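Local coordinates for peptidase M3B, oligoendopeptidase F (Enterococcus faecium, PDB 2QR4) that hydrolyses peptide bonds in oligopeptides as a zinc-dependent metallopeptidase of family M3, at the interface of chains A and B. Coordinates in Å, arbitrary orientation; residue numbers count along the deposited sequence, not the author numbering. Chains: chain A/B, Peptidase M3B, oligoendopeptidase F.

The two patches lie about 24 Å apart, between the centres of their C-alpha atoms, along one two-fold symmetric interface, so each recurs with the chains exchanged. Contact 1 is largely polar: a carboxylate on helix 143-160 grips the start of the partner's helix 208-228. Contact 2 is mainly van der Waals packing of a loop proline on helix 68-87. Helix 208-228 serves both, from chain B in contact 1 and from chain A (A:Lys220) at the margin of contact 2; by symmetry each copy plays both roles. Together they would fix the subunits at separated points, although the structure alone does not show that this dimer forms in solution.

Contact 1: the interface of chains A and B. Residues chain A 151-152, 155-156, 159-160; chain B 207-210, 213-214.
Helix 143-160 of chain A runs antiparallel to the opening turns of helix 208-228 of chain B, while B:Phe207 lies just ahead of that helix. A:Asp160, the last residue of its own helix, carries most of the polar contact. Its CG is anti to the carbonyl carbon (chi1 -64°), and the carboxylate reaches obliquely across to B:Asn209 and B:Thr210. OD2 accepts twice: its syn lone pair takes the backbone N of B:Thr210 at 2.8 Å, fairly straight at 155°, and the hydroxyl OG1 of B:Thr210 comes to OD2 from above the carboxylate plane, also at 2.8 Å. OD1 uses its syn lone pair for the amide ND2 of B:Asn209 at 3.0 Å. The carboxylate and amide planes are nearly parallel, 16° apart, and OD1 lies close to the amide plane. Three donors thus hold the carboxylate against rotation, and the N-terminal end of the partner's helix 208-228 may favour the ionised form. Further along, A:Thr152 OG1, anti to its carbonyl carbon, donates to B:Ser213 OG at 2.6 Å, tip to tip. Carbon packing fills the stretch between: A:Val155 CG1 rests 3.6 Å from B:Thr210 CA, and its CG2 branch meets B:Asn209 CB at 3.7 Å. Beside A:Asp160, A:Leu156 CD1 meets the edge of the B:Phe207 ring, in plane, 3.5 Å from CE1. In the fold, the patch therefore joins the C-terminal half of helix 143-160 to the N-terminal end of the partner's helix 208-228, with A:Asp160 placed in the manner of an N-cap across the subunit boundary.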
# COMPACT_ATOMS: atom_id res chain seq x y z
N ASP A 151 -1.02 -5.37 4.46
CA ASP A 151 -2.16 -5.06 5.33
C ASP A 151 -3.39 -4.66 4.52
O ASP A 151 -4.51 -5.09 4.81
CB ASP A 151 -1.77 -3.98 6.33
CG ASP A 151 -0.60 -4.43 7.26
OD1 ASP A 151 -0.47 -5.64 7.52
OD2 ASP A 151 0.18 -3.57 7.73
N THR A 152 -3.18 -3.88 3.47
CA THR A 152 -4.28 -3.45 2.62
C THR A 152 -4.88 -4.67 1.94
O THR A 152 -6.10 -4.80 1.85
CB THR A 152 -3.79 -2.45 1.57
OG1 THR A 152 -3.12 -1.38 2.25
CG2 THR A 152 -4.94 -1.88 0.75
N VAL A 155 -6.96 -6.80 4.44
CA VAL A 155 -8.20 -6.15 4.85
C VAL A 155 -9.23 -6.19 3.72
O VAL A 155 -10.40 -6.58 3.91
CB VAL A 155 -7.90 -4.70 5.28
CG1 VAL A 155 -8.23 -3.78 4.18
CG2 VAL A 155 -8.68 -4.34 6.50
N LEU A 156 -8.79 -5.84 2.53
CA LEU A 156 -9.64 -5.95 1.37
C LEU A 156 -10.10 -7.40 1.17
O LEU A 156 -11.28 -7.66 0.95
CB LEU A 156 -8.89 -5.43 0.14
CG LEU A 156 -9.56 -5.59 -1.22
CD1 LEU A 156 -10.93 -4.88 -1.27
CD2 LEU A 156 -8.64 -5.03 -2.27
N ALA A 159 -11.96 -8.60 4.85
CA ALA A 159 -12.99 -7.83 5.54
C ALA A 159 -13.99 -7.14 4.60
O ALA A 159 -15.19 -7.14 4.88
CB ALA A 159 -12.33 -6.81 6.46
N ASP A 160 -13.51 -6.57 3.49
CA ASP A 160 -14.37 -5.77 2.60
C ASP A 160 -15.01 -6.51 1.40
O ASP A 160 -16.17 -6.26 1.09
CB ASP A 160 -13.67 -4.48 2.13
CG ASP A 160 -13.36 -3.51 3.28
OD1 ASP A 160 -13.83 -3.71 4.42
OD2 ASP A 160 -12.63 -2.53 3.03
N PHE B 207 -16.16 -0.52 1.68
CA PHE B 207 -14.73 -0.52 1.51
C PHE B 207 -14.01 0.45 2.46
O PHE B 207 -12.86 0.81 2.24
CB PHE B 207 -14.37 -0.26 0.03
CG PHE B 207 -14.72 -1.41 -0.86
CD1 PHE B 207 -13.85 -2.48 -0.99
CD2 PHE B 207 -15.93 -1.45 -1.54
CE1 PHE B 207 -14.18 -3.57 -1.80
CE2 PHE B 207 -16.27 -2.52 -2.34
CZ PHE B 207 -15.39 -3.59 -2.47
N ARG B 208 -14.69 0.81 3.54
CA ARG B 208 -14.13 1.75 4.51
C ARG B 208 -12.80 1.26 5.12
O ARG B 208 -11.91 2.06 5.38
CB ARG B 208 -15.17 2.06 5.60
CG ARG B 208 -15.30 1.02 6.66
CD ARG B 208 -16.50 1.24 7.55
NE ARG B 208 -17.60 0.40 7.10
CZ ARG B 208 -18.04 -0.66 7.76
NH1 ARG B 208 -17.52 -1.00 8.92
NH2 ARG B 208 -19.04 -1.37 7.26
N ASN B 209 -12.65 -0.04 5.32
CA ASN B 209 -11.41 -0.59 5.88
C ASN B 209 -10.22 -0.48 4.92
O ASN B 209 -9.11 -0.09 5.33
CB ASN B 209 -11.62 -2.05 6.29
CG ASN B 209 -12.56 -2.20 7.48
OD1 ASN B 209 -12.42 -1.50 8.48
ND2 ASN B 209 -13.50 -3.12 7.38
N THR B 210 -10.45 -0.82 3.66
CA THR B 210 -9.44 -0.71 2.62
C THR B 210 -8.98 0.74 2.44
O THR B 210 -7.78 1.02 2.42
CB THR B 210 -9.98 -1.27 1.31
OG1 THR B 210 -10.33 -2.65 1.51
CG2 THR B 210 -8.95 -1.15 0.19
N SER B 213 -6.91 2.03 5.34
CA SER B 213 -5.58 1.48 5.22
C SER B 213 -4.74 2.22 4.15
O SER B 213 -3.59 2.61 4.41
CB SER B 213 -5.67 -0.05 5.02
OG SER B 213 -4.66 -0.55 4.18
N THR B 214 -5.30 2.48 2.97
CA THR B 214 -4.54 3.30 2.00
C THR B 214 -4.32 4.75 2.48
O THR B 214 -3.21 5.27 2.37
CB THR B 214 -5.16 3.29 0.58
OG1 THR B 214 -6.45 3.91 0.61
CG2 THR B 214 -5.30 1.85 0.04

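Contact 2: the interface of chains A and B. Residues chain A 220, 456-458, 460; chain B 72, 75-76, 79.
A loop-on-helix interface of mainly van der Waals character joins the two copies here, adding shape fit to the deposited dimer. The loop, A:Gly456 to A:Pro458, lies between helices 418-454 and 461-476, and it presses on successive turns of helix 68-87 of chain B. A:Pro458 is the central group, hiding 61 Å² of its surface. Its ring meets the helix through several atoms: CB packs against the methyl CB of B:Ala75 at 3.7 Å, while CG reaches the aliphatic CG of B:Arg76 at 3.8 Å. The side chains of A:Pro458 and B:Arg76 cross at about a right angle. B:Arg76 leaves its helix with CG anti to the carbonyl carbon (chi1 -74°) and stays extended from CG to NE, which carries the guanidinium alongside the proline; the last torsion, chi4 -74°, then turns the flat group so that one face looks onto the ring. B:Ala72 flanks the proline one turn earlier. The carbonyl O of A:Gly456 is 3.1 Å from NH2 of B:Arg76, but the N-H points elsewhere, so the pair does not count as a hydrogen bond and any attraction would be electrostatic. A:Pro458 CD sits 3.6 Å above the plane of the B:Arg76 guanidinium, offset toward its rim.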
# COMPACT_ATOMS: atom_id res chain seq x y z
N LYS A 220 8.01 -4.62 -5.29
CA LYS A 220 8.90 -3.48 -5.36
C LYS A 220 9.74 -3.28 -4.09
O LYS A 220 10.93 -2.98 -4.18
CB LYS A 220 8.12 -2.20 -5.68
CG LYS A 220 8.15 -1.86 -7.13
CD LYS A 220 7.22 -0.70 -7.50
CE LYS A 220 6.95 -0.73 -9.00
NZ LYS A 220 8.19 -1.20 -9.73
N GLY A 456 12.38 -3.92 -14.75
CA GLY A 456 11.59 -2.74 -15.10
C GLY A 456 10.35 -3.02 -15.94
O GLY A 456 9.79 -2.09 -16.54
N VAL A 457 9.88 -4.26 -16.00
CA VAL A 457 8.64 -4.48 -16.71
C VAL A 457 7.42 -4.35 -15.81
O VAL A 457 7.30 -5.03 -14.79
CB VAL A 457 8.62 -5.75 -17.62
CG1 VAL A 457 9.91 -6.51 -17.55
CG2 VAL A 457 7.41 -6.61 -17.36
N PRO A 458 6.50 -3.45 -16.18
CA PRO A 458 5.33 -3.18 -15.35
C PRO A 458 4.49 -4.42 -15.09
O PRO A 458 4.11 -5.16 -16.00
CB PRO A 458 4.53 -2.18 -16.20
CG PRO A 458 5.55 -1.56 -17.10
CD PRO A 458 6.47 -2.68 -17.44
N THR A 460 1.34 -4.96 -14.53
CA THR A 460 -0.10 -4.67 -14.60
C THR A 460 -0.92 -5.95 -14.37
O THR A 460 -0.43 -7.07 -14.59
CB THR A 460 -0.45 -4.12 -15.98
OG1 THR A 460 -0.17 -5.13 -16.96
CG2 THR A 460 0.38 -2.87 -16.31
N ALA B 72 0.71 1.02 -17.64
CA ALA B 72 2.09 0.71 -18.01
C ALA B 72 2.92 1.98 -18.20
O ALA B 72 4.07 2.06 -17.79
CB ALA B 72 2.14 -0.16 -19.28
N ALA B 75 3.65 3.39 -14.93
CA ALA B 75 4.63 2.55 -14.27
C ALA B 75 6.06 2.85 -14.76
O ALA B 75 6.99 2.96 -13.96
CB ALA B 75 4.28 1.07 -14.44
N ARG B 76 6.22 2.99 -16.06
CA ARG B 76 7.54 3.23 -16.62
C ARG B 76 8.01 4.66 -16.34
O ARG B 76 9.21 4.92 -16.31
CB ARG B 76 7.58 2.87 -18.11
CG ARG B 76 7.58 1.35 -18.39
CD ARG B 76 7.82 1.06 -19.87
NE ARG B 76 7.90 -0.37 -20.20
CZ ARG B 76 8.95 -1.14 -19.91
NH1 ARG B 76 8.95 -2.42 -20.25
NH2 ARG B 76 9.99 -0.63 -19.26
N SER B 79 9.12 4.61 -12.48
CA SER B 79 10.42 3.97 -12.36
C SER B 79 11.55 4.90 -12.75
O SER B 79 12.59 4.94 -12.10
CB SER B 79 10.50 2.72 -13.22
OG SER B 79 10.11 1.61 -12.47